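Local structure of extracellular solute-binding protein family 1 (Alicyclobacillus acidocaldarius subsp. acidocaldarius, 4OVJ) at residues 241-252 with 263-273; 146-154 with 163-174. The protein probably binds a small solute outside the cell, possibly a sugar, as in many relatives, and delivers it to an ABC importer. All blocks are in the same frame, centred on the assembly; numbering follows the deposited sequence.

Interaction 1: residues 241-252 with 263-273; sequences QTADPTDPMVQG and YVVSLQSEMTR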
loop_
_atom_site.group_PDB
_atom_site.type_symbol
_atom_site.label_atom_id
_atom_site.label_comp_id
_atom_site.label_asym_id
_atom_site.label_seq_id
_atom_site.Cartn_x
_atom_site.Cartn_y
_atom_site.Cartn_z
ATOM N N GLN A 241 4.832 5.524 15.658
ATOM C CA GLN A 241 4.705 4.872 14.354
ATOM C C GLN A 241 4.807 3.380 14.573
ATOM O O GLN A 241 5.435 2.929 15.525
ATOM C CB GLN A 241 5.827 5.343 13.411
ATOM C CG GLN A 241 5.757 4.803 11.979
ATOM C CD GLN A 241 4.708 5.504 11.135
ATOM O OE1 GLN A 241 3.722 4.893 10.703
ATOM N NE2 GLN A 241 4.909 6.801 10.898
ATOM N N THR A 242 4.210 2.600 13.683
ATOM C CA THR A 242 4.464 1.174 13.668
ATOM C C THR A 242 5.965 0.908 13.617
ATOM O O THR A 242 6.697 1.554 12.853
ATOM C CB THR A 242 3.778 0.525 12.452
ATOM O OG1 THR A 242 2.371 0.650 12.616
ATOM C CG2 THR A 242 4.143 -0.936 12.316
ATOM N N ALA A 243 6.408 -0.039 14.435
ATOM C CA ALA A 243 7.788 -0.510 14.462
ATOM C C ALA A 243 8.757 0.453 15.161
ATOM O O ALA A 243 9.933 0.135 15.298
ATOM C CB ALA A 243 8.271 -0.864 13.060
ATOM N N ASP A 244 8.246 1.593 15.638
ATOM C CA ASP A 244 8.995 2.522 16.497
ATOM C C ASP A 244 9.210 1.845 17.845
ATOM O O ASP A 244 8.436 0.968 18.219
ATOM C CB ASP A 244 8.148 3.797 16.710
ATOM C CG ASP A 244 8.913 4.934 17.355
ATOM O OD1 ASP A 244 9.685 5.601 16.627
ATOM O OD2 ASP A 244 8.737 5.175 18.588
ATOM N N PRO A 245 10.226 2.270 18.615
ATOM C CA PRO A 245 10.336 1.754 19.994
ATOM C C PRO A 245 9.093 1.942 20.879
ATOM O O PRO A 245 8.924 1.204 21.827
ATOM C CB PRO A 245 11.507 2.546 20.567
ATOM C CG PRO A 245 12.348 2.873 19.388
ATOM C CD PRO A 245 11.381 3.119 18.262
ATOM N N THR A 246 8.228 2.905 20.558
ATOM C CA THR A 246 6.980 3.108 21.289
ATOM C C THR A 246 5.843 2.136 20.924
ATOM O O THR A 246 4.787 2.180 21.541
ATOM C CB THR A 246 6.444 4.527 21.067
ATOM O OG1 THR A 246 6.235 4.743 19.671
ATOM C CG2 THR A 246 7.422 5.550 21.612
ATOM N N ASP A 247 6.064 1.299 19.912
ATOM C CA ASP A 247 5.089 0.297 19.480
ATOM C C ASP A 247 5.092 -0.838 20.507
ATOM O O ASP A 247 6.148 -1.417 20.766
ATOM C CB ASP A 247 5.491 -0.201 18.086
ATOM C CG ASP A 247 4.538 -1.243 17.510
ATOM O OD1 ASP A 247 3.723 -1.851 18.257
ATOM O OD2 ASP A 247 4.634 -1.463 16.278
ATOM N N PRO A 248 3.927 -1.155 21.113
ATOM C CA PRO A 248 3.945 -2.229 22.128
ATOM C C PRO A 248 4.450 -3.575 21.626
ATOM O O PRO A 248 4.917 -4.397 22.428
ATOM C CB PRO A 248 2.487 -2.369 22.564
ATOM C CG PRO A 248 1.721 -1.301 21.901
ATOM C CD PRO A 248 2.602 -0.522 20.978
HETATM N N MSE A 249 4.343 -3.820 20.327
HETATM C CA MSE A 249 4.888 -5.065 19.787
HETATM C C MSE A 249 6.397 -5.083 19.885
HETATM O O MSE A 249 6.996 -6.100 20.242
HETATM C CB MSE A 249 4.414 -5.262 18.361
HETATM C CG MSE A 249 4.460 -6.750 18.117
HETATM SE SE MSE A 249 3.611 -7.121 16.418
HETATM C CE MSE A 249 4.154 -8.998 16.476
ATOM N N VAL A 250 7.028 -3.949 19.593
ATOM C CA VAL A 250 8.482 -3.803 19.735
ATOM C C VAL A 250 8.915 -3.942 21.197
ATOM O O VAL A 250 10.000 -4.459 21.494
ATOM C CB VAL A 250 8.946 -2.454 19.127
ATOM C CG1 VAL A 250 10.408 -2.184 19.411
ATOM C CG2 VAL A 250 8.691 -2.449 17.624
ATOM N N GLN A 251 8.060 -3.503 22.116
ATOM C CA GLN A 251 8.344 -3.595 23.546
ATOM C C GLN A 251 8.076 -4.977 24.139
ATOM O O GLN A 251 8.363 -5.221 25.317
ATOM C CB GLN A 251 7.512 -2.569 24.303
ATOM C CG GLN A 251 7.773 -1.144 23.861
ATOM C CD GLN A 251 6.869 -0.168 24.560
ATOM O OE1 GLN A 251 6.035 -0.548 25.380
ATOM N NE2 GLN A 251 7.037 1.098 24.260
ATOM N N GLY A 252 7.503 -5.865 23.338
ATOM C CA GLY A 252 7.135 -7.198 23.796
ATOM C C GLY A 252 5.861 -7.278 24.621
ATOM O O GLY A 252 5.588 -8.299 25.249
ATOM N N TYR A 263 6.150 -3.594 6.944
ATOM C CA TYR A 263 6.702 -3.437 8.278
ATOM C C TYR A 263 7.291 -4.715 8.860
ATOM O O TYR A 263 8.000 -4.643 9.864
ATOM C CB TYR A 263 5.655 -2.874 9.252
ATOM C CG TYR A 263 5.436 -1.394 9.109
ATOM C CD1 TYR A 263 6.440 -0.493 9.443
ATOM C CD2 TYR A 263 4.225 -0.888 8.669
ATOM C CE1 TYR A 263 6.250 0.869 9.325
ATOM C CE2 TYR A 263 4.026 0.482 8.541
ATOM C CZ TYR A 263 5.046 1.350 8.871
ATOM O OH TYR A 263 4.873 2.708 8.773
ATOM N N VAL A 264 7.015 -5.883 8.264
ATOM C CA VAL A 264 7.518 -7.116 8.864
ATOM C C VAL A 264 9.048 -7.136 8.940
ATOM O O VAL A 264 9.599 -7.675 9.895
ATOM C CB VAL A 264 6.976 -8.406 8.201
ATOM C CG1 VAL A 264 7.537 -8.590 6.810
ATOM C CG2 VAL A 264 7.301 -9.630 9.059
ATOM N N VAL A 265 9.732 -6.544 7.961
ATOM C CA VAL A 265 11.198 -6.560 7.975
ATOM C C VAL A 265 11.711 -5.755 9.167
ATOM O O VAL A 265 12.536 -6.243 9.940
ATOM C CB VAL A 265 11.798 -6.019 6.661
ATOM C CG1 VAL A 265 13.290 -5.742 6.812
ATOM C CG2 VAL A 265 11.528 -7.004 5.534
ATOM N N SER A 266 11.202 -4.535 9.319
ATOM C CA SER A 266 11.564 -3.678 10.451
ATOM C C SER A 266 11.219 -4.314 11.789
ATOM O O SER A 266 12.042 -4.340 12.691
ATOM C CB SER A 266 10.863 -2.315 10.365
ATOM O OG SER A 266 11.279 -1.619 9.215
ATOM N N LEU A 267 9.994 -4.810 11.921
ATOM C CA LEU A 267 9.565 -5.433 13.169
ATOM C C LEU A 267 10.431 -6.628 13.507
ATOM O O LEU A 267 10.877 -6.778 14.636
ATOM C CB LEU A 267 8.106 -5.872 13.106
ATOM C CG LEU A 267 7.123 -4.721 13.172
ATOM C CD1 LEU A 267 5.757 -5.210 12.737
ATOM C CD2 LEU A 267 7.062 -4.094 14.570
ATOM N N GLN A 268 10.680 -7.486 12.532
ATOM C CA GLN A 268 11.445 -8.689 12.818
ATOM C C GLN A 268 12.877 -8.370 13.243
ATOM O O GLN A 268 13.444 -9.080 14.068
ATOM C CB GLN A 268 11.447 -9.652 11.630
ATOM C CG GLN A 268 12.082 -11.000 11.934
ATOM C CD GLN A 268 11.298 -11.814 12.952
ATOM O OE1 GLN A 268 10.410 -12.583 12.585
ATOM N NE2 GLN A 268 11.614 -11.643 14.234
ATOM N N SER A 269 13.442 -7.294 12.700
ATOM C CA SER A 269 14.799 -6.842 13.065
ATOM C C SER A 269 14.918 -6.401 14.521
ATOM O O SER A 269 16.027 -6.320 15.047
ATOM C CB SER A 269 15.276 -5.695 12.149
ATOM O OG SER A 269 14.679 -4.457 12.511
ATOM N N GLU A 270 13.787 -6.109 15.164
ATOM C CA GLU A 270 13.768 -5.550 16.518
ATOM C C GLU A 270 13.536 -6.606 17.593
ATOM O O GLU A 270 13.540 -6.271 18.766
ATOM C CB GLU A 270 12.667 -4.484 16.631
ATOM C CG GLU A 270 12.905 -3.248 15.772
ATOM C CD GLU A 270 14.025 -2.359 16.282
ATOM O OE1 GLU A 270 14.451 -2.507 17.452
ATOM O OE2 GLU A 270 14.482 -1.492 15.509
HETATM N N MSE A 271 13.313 -7.860 17.208
HETATM C CA MSE A 271 12.969 -8.891 18.184
HETATM C C MSE A 271 13.347 -10.255 17.716
HETATM O O MSE A 271 13.322 -10.534 16.531
HETATM C CB MSE A 271 11.471 -8.848 18.498
HETATM C CG MSE A 271 10.580 -9.168 17.286
HETATM SE SE MSE A 271 8.729 -8.531 17.532
HETATM C CE MSE A 271 8.985 -6.588 17.344
ATOM N N THR A 272 13.695 -11.135 18.651
ATOM C CA THR A 272 14.110 -12.480 18.276
ATOM C C THR A 272 12.937 -13.441 18.063
ATOM O O THR A 272 13.091 -14.458 17.396
ATOM C CB THR A 272 15.084 -13.082 19.296
ATOM O OG1 THR A 272 14.633 -12.772 20.606
ATOM C CG2 THR A 272 16.469 -12.497 19.095
ATOM N N ARG A 273 11.777 -13.138 18.626
ATOM C CA ARG A 273 10.609 -13.986 18.432
ATOM C C ARG A 273 10.187 -13.977 16.979
ATOM O O ARG A 273 10.186 -12.938 16.323
ATOM C CB ARG A 273 9.453 -13.545 19.324
ATOM C CG ARG A 273 8.969 -12.121 19.096
ATOM C CD ARG A 273 7.953 -11.826 20.153
ATOM N NE ARG A 273 7.530 -10.438 20.166
ATOM C CZ ARG A 273 6.339 -10.020 20.578
ATOM N NH1 ARG A 273 5.422 -10.880 20.974
ATOM N NH2 ARG A 273 6.066 -8.726 20.605
HETATM O O HOH W 1 11.599 -6.040 20.547
#

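Interaction 2: residues 146-154 with 163-174; sequences AAFAKAGYH and WADILEKVHKAT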
loop_
_atom_site.group_PDB
_atom_site.type_symbol
_atom_site.label_atom_id
_atom_site.label_comp_id
_atom_site.label_asym_id
_atom_site.label_seq_id
_atom_site.Cartn_x
_atom_site.Cartn_y
_atom_site.Cartn_z
ATOM N N ALA A 146 4.628 -18.155 18.086
ATOM C CA ALA A 146 4.586 -18.985 19.272
ATOM C C ALA A 146 3.471 -18.573 20.221
ATOM O O ALA A 146 2.819 -19.435 20.809
ATOM C CB ALA A 146 5.934 -18.986 19.987
ATOM N N ALA A 147 3.213 -17.273 20.350
ATOM C CA ALA A 147 2.126 -16.823 21.206
ATOM C C ALA A 147 0.762 -17.294 20.696
ATOM O O ALA A 147 -0.065 -17.772 21.461
ATOM C CB ALA A 147 2.124 -15.312 21.347
ATOM N N PHE A 148 0.524 -17.137 19.402
ATOM C CA PHE A 148 -0.760 -17.512 18.827
ATOM C C PHE A 148 -0.955 -19.023 18.760
ATOM O O PHE A 148 -2.082 -19.494 18.817
ATOM C CB PHE A 148 -0.981 -16.816 17.474
ATOM C CG PHE A 148 -1.507 -15.421 17.648
ATOM C CD1 PHE A 148 -0.651 -14.400 18.055
ATOM C CD2 PHE A 148 -2.868 -15.160 17.513
ATOM C CE1 PHE A 148 -1.142 -13.121 18.304
ATOM C CE2 PHE A 148 -3.367 -13.888 17.748
ATOM C CZ PHE A 148 -2.496 -12.864 18.135
ATOM N N ALA A 149 0.136 -19.773 18.667
ATOM C CA ALA A 149 0.054 -21.232 18.738
ATOM C C ALA A 149 -0.539 -21.698 20.075
ATOM O O ALA A 149 -1.148 -22.773 20.138
ATOM C CB ALA A 149 1.415 -21.875 18.470
ATOM N N LYS A 150 -0.414 -20.880 21.128
ATOM C CA LYS A 150 -1.027 -21.212 22.423
ATOM C C LYS A 150 -2.562 -21.197 22.370
ATOM O O LYS A 150 -3.220 -21.796 23.230
ATOM C CB LYS A 150 -0.537 -20.255 23.514
ATOM C CG LYS A 150 0.956 -20.324 23.736
ATOM C CD LYS A 150 1.452 -19.280 24.719
ATOM C CE LYS A 150 2.949 -19.424 24.923
ATOM N NZ LYS A 150 3.452 -18.432 25.896
ATOM N N ALA A 151 -3.126 -20.527 21.367
ATOM C CA ALA A 151 -4.565 -20.527 21.126
ATOM C C ALA A 151 -4.939 -21.409 19.943
ATOM O O ALA A 151 -6.079 -21.390 19.503
ATOM C CB ALA A 151 -5.060 -19.108 20.887
ATOM N N GLY A 152 -3.985 -22.185 19.428
ATOM C CA GLY A 152 -4.228 -23.025 18.269
ATOM C C GLY A 152 -4.473 -22.258 16.982
ATOM O O GLY A 152 -5.160 -22.755 16.083
ATOM N N TYR A 153 -3.908 -21.052 16.895
ATOM C CA TYR A 153 -4.000 -20.229 15.699
ATOM C C TYR A 153 -2.689 -20.271 14.922
ATOM O O TYR A 153 -1.634 -19.953 15.467
ATOM C CB TYR A 153 -4.340 -18.778 16.048
ATOM C CG TYR A 153 -4.428 -17.941 14.795
ATOM C CD1 TYR A 153 -5.499 -18.078 13.941
ATOM C CD2 TYR A 153 -3.406 -17.066 14.436
ATOM C CE1 TYR A 153 -5.580 -17.347 12.770
ATOM C CE2 TYR A 153 -3.477 -16.330 13.274
ATOM C CZ TYR A 153 -4.574 -16.481 12.440
ATOM O OH TYR A 153 -4.658 -15.770 11.278
ATOM N N HIS A 154 -2.763 -20.631 13.642
ATOM C CA HIS A 154 -1.580 -20.855 12.825
ATOM C C HIS A 154 -1.587 -20.084 11.504
ATOM O O HIS A 154 -0.918 -20.479 10.544
ATOM C CB HIS A 154 -1.434 -22.359 12.566
ATOM C CG HIS A 154 -1.413 -23.173 13.820
ATOM N ND1 HIS A 154 -2.252 -24.242 14.026
ATOM C CD2 HIS A 154 -0.683 -23.040 14.952
ATOM C CE1 HIS A 154 -2.015 -24.757 15.218
ATOM N NE2 HIS A 154 -1.079 -24.040 15.806
ATOM N N TRP A 163 -11.563 -13.876 15.041
ATOM C CA TRP A 163 -10.349 -13.227 15.466
ATOM C C TRP A 163 -10.447 -12.713 16.907
ATOM O O TRP A 163 -9.544 -12.936 17.700
ATOM C CB TRP A 163 -10.013 -12.098 14.488
ATOM C CG TRP A 163 -8.710 -11.426 14.739
ATOM C CD1 TRP A 163 -8.516 -10.092 14.943
ATOM C CD2 TRP A 163 -7.409 -12.032 14.784
ATOM N NE1 TRP A 163 -7.175 -9.827 15.101
ATOM C CE2 TRP A 163 -6.474 -10.998 15.000
ATOM C CE3 TRP A 163 -6.941 -13.342 14.638
ATOM C CZ2 TRP A 163 -5.112 -11.236 15.093
ATOM C CZ3 TRP A 163 -5.579 -13.574 14.724
ATOM C CH2 TRP A 163 -4.684 -12.527 14.965
ATOM N N ALA A 164 -11.539 -12.035 17.244
ATOM C CA ALA A 164 -11.736 -11.545 18.617
ATOM C C ALA A 164 -11.696 -12.681 19.631
ATOM O O ALA A 164 -11.092 -12.545 20.702
ATOM C CB ALA A 164 -13.037 -10.766 18.727
ATOM N N ASP A 165 -12.265 -13.830 19.266
ATOM C CA ASP A 165 -12.211 -15.017 20.137
ATOM C C ASP A 165 -10.777 -15.525 20.304
ATOM O O ASP A 165 -10.339 -15.878 21.410
ATOM C CB ASP A 165 -13.091 -16.122 19.564
ATOM C CG ASP A 165 -13.569 -17.089 20.618
ATOM O OD1 ASP A 165 -14.401 -16.684 21.461
ATOM O OD2 ASP A 165 -13.114 -18.252 20.605
ATOM N N ILE A 166 -10.039 -15.555 19.203
ATOM C CA ILE A 166 -8.637 -15.966 19.236
ATOM C C ILE A 166 -7.814 -15.013 20.110
ATOM O O ILE A 166 -7.030 -15.459 20.941
ATOM C CB ILE A 166 -8.042 -16.078 17.815
ATOM C CG1 ILE A 166 -8.656 -17.281 17.084
ATOM C CG2 ILE A 166 -6.534 -16.189 17.886
ATOM C CD1 ILE A 166 -8.598 -17.203 15.571
ATOM N N LEU A 167 -8.015 -13.710 19.931
ATOM C CA LEU A 167 -7.306 -12.716 20.726
ATOM C C LEU A 167 -7.579 -12.911 22.216
ATOM O O LEU A 167 -6.655 -12.856 23.047
ATOM C CB LEU A 167 -7.697 -11.299 20.293
ATOM C CG LEU A 167 -7.302 -10.845 18.890
ATOM C CD1 LEU A 167 -7.778 -9.412 18.697
ATOM C CD2 LEU A 167 -5.798 -10.942 18.698
ATOM N N GLU A 168 -8.840 -13.155 22.562
ATOM C CA GLU A 168 -9.189 -13.419 23.961
ATOM C C GLU A 168 -8.429 -14.624 24.506
ATOM O O GLU A 168 -7.916 -14.576 25.623
ATOM C CB GLU A 168 -10.698 -13.582 24.130
ATOM C CG GLU A 168 -11.462 -12.275 23.958
ATOM C CD GLU A 168 -12.976 -12.445 23.967
ATOM O OE1 GLU A 168 -13.533 -12.871 24.997
ATOM O OE2 GLU A 168 -13.617 -12.130 22.941
ATOM N N LYS A 169 -8.336 -15.688 23.711
ATOM C CA LYS A 169 -7.628 -16.902 24.126
ATOM C C LYS A 169 -6.128 -16.676 24.291
ATOM O O LYS A 169 -5.522 -17.157 25.251
ATOM C CB LYS A 169 -7.890 -18.039 23.139
ATOM C CG LYS A 169 -9.340 -18.496 23.096
ATOM C CD LYS A 169 -9.729 -19.319 24.317
ATOM C CE LYS A 169 -11.020 -20.086 24.070
ATOM N NZ LYS A 169 -11.377 -20.983 25.201
ATOM N N VAL A 170 -5.532 -15.924 23.374
ATOM C CA VAL A 170 -4.106 -15.597 23.467
ATOM C C VAL A 170 -3.837 -14.783 24.738
ATOM O O VAL A 170 -2.921 -15.082 25.499
ATOM C CB VAL A 170 -3.613 -14.847 22.215
ATOM C CG1 VAL A 170 -2.165 -14.423 22.384
ATOM C CG2 VAL A 170 -3.746 -15.738 20.986
ATOM N N HIS A 171 -4.641 -13.752 24.959
ATOM C CA HIS A 171 -4.511 -12.905 26.150
ATOM C C HIS A 171 -4.603 -13.725 27.429
ATOM O O HIS A 171 -3.828 -13.504 28.379
ATOM C CB HIS A 171 -5.590 -11.837 26.137
ATOM C CG HIS A 171 -5.650 -11.023 27.386
ATOM N ND1 HIS A 171 -4.600 -10.238 27.807
ATOM C CD2 HIS A 171 -6.630 -10.869 28.304
ATOM C CE1 HIS A 171 -4.934 -9.629 28.928
ATOM N NE2 HIS A 171 -6.157 -9.999 29.256
ATOM N N LYS A 172 -5.549 -14.661 27.467
ATOM C CA LYS A 172 -5.704 -15.553 28.619
ATOM C C LYS A 172 -4.443 -16.372 28.866
ATOM O O LYS A 172 -4.022 -16.544 30.013
ATOM C CB LYS A 172 -6.887 -16.493 28.413
ATOM C CG LYS A 172 -8.242 -15.842 28.605
ATOM C CD LYS A 172 -8.630 -15.755 30.070
ATOM C CE LYS A 172 -10.138 -15.812 30.232
ATOM N NZ LYS A 172 -10.820 -15.058 29.144
ATOM N N ALA A 173 -3.839 -16.868 27.790
ATOM C CA ALA A 173 -2.649 -17.713 27.889
ATOM C C ALA A 173 -1.381 -16.930 28.240
ATOM O O ALA A 173 -0.486 -17.470 28.880
ATOM C CB ALA A 173 -2.434 -18.486 26.599
ATOM N N THR A 174 -1.301 -15.671 27.817
ATOM C CA THR A 174 -0.057 -14.907 27.928
ATOM C C THR A 174 -0.066 -13.838 29.009
ATOM O O THR A 174 0.995 -13.465 29.517
ATOM C CB THR A 174 0.271 -14.166 26.613
ATOM O OG1 THR A 174 -0.732 -13.172 26.354
ATOM C CG2 THR A 174 0.372 -15.132 25.450
HETATM O O HOH W 2 1.965 -18.612 28.441
#

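Interaction 1: residues 241-252 with 263-273
The carbonyl oxygen of M249 is gripped by two donors, G252 N, which closes a type I turn, and the guanidinium of R273. R273 NH2 lies 2.8 Å from M249 O, in the carbonyl plane on a lone pair, although the bond is bent (139° at the hydrogen). The arginine chain, extended from CG to NE, carries its flat head to the carbonyl edge-on. Its NH1 forms salt bridges with D255 and D144, and NH2 also meets S254 O, which together fix the rotation of the group. The methyl end of selenomethionine M271, turned by a bend at chi3 (72°), rests against the same carbonyl and V250 CA.

Apolar contacts continue toward helix 263-269. L267 CD2 touches A243 CB and V250 CG2, 3.8 Å from each. T242 CG2 sits over one face of the Y263 ring in a CH-pi contact, 3.6 Å from the centroid; with chi1 at -66° OG1 lies beside the backbone N and bonds to E257, while the methyl points the other way, onto the ring. Within the loop, D247 OD2 accepts from A243 N at 2.9 Å through its anti lone pair, and OD1 closes an Asx turn with M249 N. The loop before strand 256-260 is thus shaped largely by its own polar bonds, whereas helix 263-269 meets it mainly through apolar side chains, and the chain beyond through M271 and the multiply anchored R273.

Interaction 2: residues 146-154 with 163-174
F148 packs against helix 160-174 as a knob into a hole formed by W163, I166, L167 and V170, and belongs to the Schellman motif that ends its own short helix. In that motif G152 takes the C-prime place with positive phi, and F148 O accepts from both A151 N and Y153 N, which arrive from opposite faces of the carbonyl plane.

Aromatic contacts join F148, Y153 and W163 in a cluster. The F148 and W163 six-membered rings are nearly parallel, 7° between planes, but slid so far apart that they barely overlap; F148 CE2 approaches W163 CH2 to 3.4 Å. Against Y153 the indole makes an edge-to-face pair, with W163 CZ3 lying over the tyrosine face and the planes at 65°. Y143 adds edge-to-face contacts to both F148 and Y153, while the polar ends are held by Q156 (Y153 OH) and E179 (W163 NE1).

Aliphatic groups fill in around the rings. V170 CG2 stands over one face of F148, 3.9 Å from its centroid, and also touches A151 CB at 3.6 Å. L167 CD2 and I166 CG2 reach the edge of F148, and I166 CD1 lies 3.6 Å from Y153 CD1.

No direct hydrogen bond crosses between the segments; at the exposed end a water joins them: the extended K150 chain places NZ 3.0 Å from a water that donates to A173 O at 2.7 Å.

Both contacts lie on the same side of the chain's centre, their own centres about 19 Å apart and their nearest atoms about 6 Å apart without touching. Each is partly buried, but half of the residues that touch in interaction 2 are buried, against 3 of 13 in interaction 1; interaction 2 has an aromatic core, whereas interaction 1 mixes methyl contacts with a direct charged-group bond. The first joins a loop to the helix beyond strand 256-260; the second packs a short helix and its terminating turn on helix 160-174. D144 and D255 connect their surroundings: D144 pairs with R273 and accepts from A147 N, while D255 pairs with R273 and touches A147.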